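PDB 4MYY: CurG, CurH fusion protein from Moorea producens 3L, which joins, as an engineered fusion, the C-terminal docking domain of CurG and the N-terminal docking domain of CurH from the curacin A polyketide synthase. Local coordinates for the interface of chains A and B. Numbering follows the deposited sequence. Chains: chain A/B, CurG, CurH fusion protein.

Contact 1: the interface of chains A and B. Residues chain A 11, 27, 75; chain B 72-73, 76.
Two leucines, A:Leu75 and B:Leu72, meet in the apolar part of this interface, both in the CurH portion of the fusion. Their side chains cross at about a right angle, and the CD1 methyl of A:Leu75 does the touching on its side. It lies 3.7 Å from the backbone O of B:Leu72 and 3.9 Å from that leucine's CD2 methyl, packing against the backbone as well as the branch.

A mixed contact joins A:Ile27 of the CurG portion to B:Glu76 of the CurH portion. The two side chains reach toward each other tip to tip, and A:Ile27 buries 66 Å². Its CD1 methyl is 3.8 Å from B:Glu76 OE1, while its CG1 methylene is 3.9 Å from OE2, so both carboxylate oxygens rest against the isoleucine. B:Glu76 gets there on an extended chain with CG anti to the backbone N (chi1 -176°). The isoleucine offers no donor to the carboxylate and probably shields part of it from solvent.

A third pairing brings opposite charges near each other, A:Glu11 of CurG and B:Lys73 of CurH, whose side chains cross at about a right angle. A:Glu11 is poorly ordered, so both distances to its OE1 are approximate. The lysine is bent at chi2 (-80°), and its CE methylene approaches A:Glu11 OE1 to about 3.4 Å. The terminal amino group NZ of B:Lys73 stays some 4.0 Å from A:Glu11 OE1, too far for a salt bridge. The pairing is at most a long-range attraction that would probably favour this approach without fixing the carboxylate.

In the fold, the 64-82 helices of the two chains run side by side through the middle of the deposited two-chain assembly. B:Lys73 and B:Glu76 turn from this pair toward chain A's CurG helices 6-13 and 17-33, while B:Leu72 meets the partner helix.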
loop_
_atom_site.group_PDB
_atom_site.type_symbol
_atom_site.label_atom_id
_atom_site.label_comp_id
_atom_site.label_asym_id
_atom_site.label_seq_id
_atom_site.Cartn_x
_atom_site.Cartn_y
_atom_site.Cartn_z
ATOM N N GLU A 11 -3.480 14.929 3.284
ATOM C CA GLU A 11 -2.199 14.963 2.606
ATOM C C GLU A 11 -2.357 14.454 1.169
ATOM O O GLU A 11 -1.834 15.051 0.234
ATOM C CB GLU A 11 -1.177 14.130 3.390
ATOM C CG GLU A 11 0.187 14.000 2.735
ATOM C CD GLU A 11 1.060 12.932 3.387
ATOM O OE1 GLU A 11 2.091 12.570 2.777
ATOM O OE2 GLU A 11 0.721 12.449 4.498
ATOM N N ILE A 27 8.622 4.992 -1.070
ATOM C CA ILE A 27 8.153 3.866 -0.251
ATOM C C ILE A 27 8.575 2.525 -0.866
ATOM O O ILE A 27 9.043 1.627 -0.169
ATOM C CB ILE A 27 6.620 3.918 -0.022
ATOM C CG1 ILE A 27 6.295 5.148 0.844
ATOM C CG2 ILE A 27 6.138 2.640 0.652
ATOM C CD1 ILE A 27 4.829 5.556 0.916
ATOM N N LEU A 75 4.283 -4.390 1.110
ATOM C CA LEU A 75 3.940 -3.917 2.470
ATOM C C LEU A 75 2.972 -4.861 3.185
ATOM O O LEU A 75 3.157 -5.177 4.370
ATOM C CB LEU A 75 3.342 -2.509 2.413
ATOM C CG LEU A 75 4.354 -1.437 2.070
ATOM C CD1 LEU A 75 3.550 -0.146 1.913
ATOM C CD2 LEU A 75 5.366 -1.274 3.181
ATOM N N LEU B 72 -0.827 2.935 0.562
ATOM C CA LEU B 72 0.593 2.668 0.885
ATOM C C LEU B 72 0.956 3.405 2.142
ATOM O O LEU B 72 1.602 2.843 3.006
ATOM C CB LEU B 72 1.524 3.155 -0.210
ATOM C CG LEU B 72 1.492 2.483 -1.558
ATOM C CD1 LEU B 72 2.573 3.124 -2.421
ATOM C CD2 LEU B 72 1.774 1.002 -1.364
ATOM N N LYS B 73 0.553 4.669 2.224
ATOM C CA LYS B 73 0.821 5.454 3.434
ATOM C C LYS B 73 0.239 4.843 4.684
ATOM O O LYS B 73 0.872 4.828 5.732
ATOM C CB LYS B 73 0.288 6.865 3.278
ATOM C CG LYS B 73 1.354 7.817 2.858
ATOM C CD LYS B 73 2.147 8.181 4.096
ATOM C CE LYS B 73 2.940 9.438 3.862
ATOM N NZ LYS B 73 3.714 9.734 5.092
ATOM N N GLU B 76 2.240 1.689 5.601
ATOM C CA GLU B 76 3.558 2.079 6.123
ATOM C C GLU B 76 3.440 2.486 7.589
ATOM O O GLU B 76 4.237 2.069 8.473
ATOM C CB GLU B 76 4.164 3.214 5.265
ATOM C CG GLU B 76 5.569 3.599 5.686
ATOM C CD GLU B 76 6.121 4.796 4.912
ATOM O OE1 GLU B 76 5.364 5.759 4.659
ATOM O OE2 GLU B 76 7.328 4.775 4.567
#

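Contact 2: the interface of chains A and B. Residues chain A 65-66, 69-70; chain B 12, 20, 24.
A:Ala69, B:Ile12 and B:Leu20 bury the most surface here, with the CurH portion of chain A facing the CurG portion of chain B. A:Ala69 hides 47 Å² although it offers just a methyl; its CB sits 3.9 Å from the CD2 methyl of B:Leu20. The small side chain lets the leucine come close to the helix backbone.

B:Leu20 spreads its two methyls over neighbouring residues. While CD2 meets the alanine, CD1 lies 3.6 Å from CG of A:Gln66, the two side chains crossing obliquely. At its base, CB of B:Leu20 lies near the CD2 methyl of A:Leu65, the two side chains running antiparallel, and the CD1 methyl of A:Leu65 goes on to touch CD1 of B:Ile24 at 3.8 Å.

B:Ile12 works through both its branches. With CG2 anti to the backbone N and CG1 beside it (chi1 -72°), the CG2 methyl comes 3.5 Å from the backbone O of A:Gln66 and 3.6 Å from its CB. The CD1 methyl reaches on to A:Leu70, 3.7 Å from its CA.

A:Gln66 thus presents its aliphatic stem to B:Ile12 and B:Leu20, its amide NE2 remaining 3.8 Å from the backbone O of B:Ile12. An alanine here would probably open a gap beside CD1 of B:Leu20, leaving that methyl without the CG it packs on.

Within the fold, the first turns of chain A's helix 64-82 bed against chain B's helices 2-14 and 17-32, with B:Ile12 and B:Leu20 flanking the turn between those two helices.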
loop_
_atom_site.group_PDB
_atom_site.type_symbol
_atom_site.label_atom_id
_atom_site.label_comp_id
_atom_site.label_asym_id
_atom_site.label_seq_id
_atom_site.Cartn_x
_atom_site.Cartn_y
_atom_site.Cartn_z
ATOM N N LEU A 65 1.300 3.585 -11.239
ATOM C CA LEU A 65 0.294 2.692 -10.643
ATOM C C LEU A 65 0.841 1.287 -10.432
ATOM O O LEU A 65 0.487 0.625 -9.465
ATOM C CB LEU A 65 -0.961 2.659 -11.502
ATOM C CG LEU A 65 -2.190 2.023 -10.864
ATOM C CD1 LEU A 65 -2.679 2.820 -9.654
ATOM C CD2 LEU A 65 -3.306 1.976 -11.913
ATOM N N GLN A 66 1.647 0.821 -11.385
ATOM C CA GLN A 66 2.259 -0.509 -11.254
ATOM C C GLN A 66 3.217 -0.563 -10.073
ATOM O O GLN A 66 3.194 -1.536 -9.301
ATOM C CB GLN A 66 2.948 -0.891 -12.546
ATOM C CG GLN A 66 1.965 -1.194 -13.664
ATOM C CD GLN A 66 2.587 -1.151 -15.055
ATOM O OE1 GLN A 66 3.771 -0.880 -15.247
ATOM N NE2 GLN A 66 1.775 -1.440 -16.040
ATOM N N ALA A 69 1.124 -0.769 -6.936
ATOM C CA ALA A 69 0.585 -2.102 -6.699
ATOM C C ALA A 69 1.658 -3.047 -6.131
ATOM O O ALA A 69 1.390 -3.816 -5.200
ATOM C CB ALA A 69 0.031 -2.659 -7.975
ATOM N N LEU A 70 2.860 -2.999 -6.711
ATOM C CA LEU A 70 3.978 -3.770 -6.175
ATOM C C LEU A 70 4.292 -3.407 -4.753
ATOM O O LEU A 70 4.439 -4.304 -3.917
ATOM C CB LEU A 70 5.213 -3.568 -7.046
ATOM C CG LEU A 70 6.454 -4.345 -6.656
ATOM C CD1 LEU A 70 6.229 -5.861 -6.712
ATOM C CD2 LEU A 70 7.575 -3.899 -7.585
ATOM N N ILE B 12 2.180 -7.822 -12.743
ATOM C CA ILE B 12 1.806 -6.401 -12.552
ATOM C C ILE B 12 2.043 -5.577 -13.847
ATOM O O ILE B 12 1.179 -4.796 -14.287
ATOM C CB ILE B 12 2.553 -5.811 -11.347
ATOM C CG1 ILE B 12 1.979 -6.395 -10.045
ATOM C CG2 ILE B 12 2.454 -4.266 -11.336
ATOM C CD1 ILE B 12 2.737 -5.997 -8.798
ATOM N N LEU B 20 -5.341 -3.400 -11.685
ATOM C CA LEU B 20 -4.548 -2.938 -10.557
ATOM C C LEU B 20 -5.433 -2.104 -9.617
ATOM O O LEU B 20 -5.333 -2.210 -8.394
ATOM C CB LEU B 20 -3.386 -2.077 -11.064
ATOM C CG LEU B 20 -2.349 -2.847 -11.888
ATOM C CD1 LEU B 20 -1.271 -1.875 -12.313
ATOM C CD2 LEU B 20 -1.739 -4.007 -11.129
ATOM N N ILE B 24 -6.205 -2.561 -5.608
ATOM C CA ILE B 24 -5.888 -1.456 -4.686
ATOM C C ILE B 24 -7.162 -1.023 -3.927
ATOM O O ILE B 24 -7.138 -0.807 -2.712
ATOM C CB ILE B 24 -5.224 -0.267 -5.429
ATOM C CG1 ILE B 24 -3.825 -0.686 -5.929
ATOM C CG2 ILE B 24 -5.150 0.973 -4.542
ATOM C CD1 ILE B 24 -3.326 0.125 -7.119
#

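The C-alpha centres of contacts 1 and 2 are about 13 Å apart: contact 2 takes an early stretch of helix 64-82, contact 1 a later one. Contact 1 draws on this helix from both chains, whereas contact 2 uses the one from chain A. Two-fold symmetry repeats each. In the fusion, CurG helices of one chain pack on the CurH helix of the other, which may reflect how the docking domains associate. The engineered linker ties CurG to CurH, so the structure alone does not show which CurG chain would meet which CurH chain in the separate proteins.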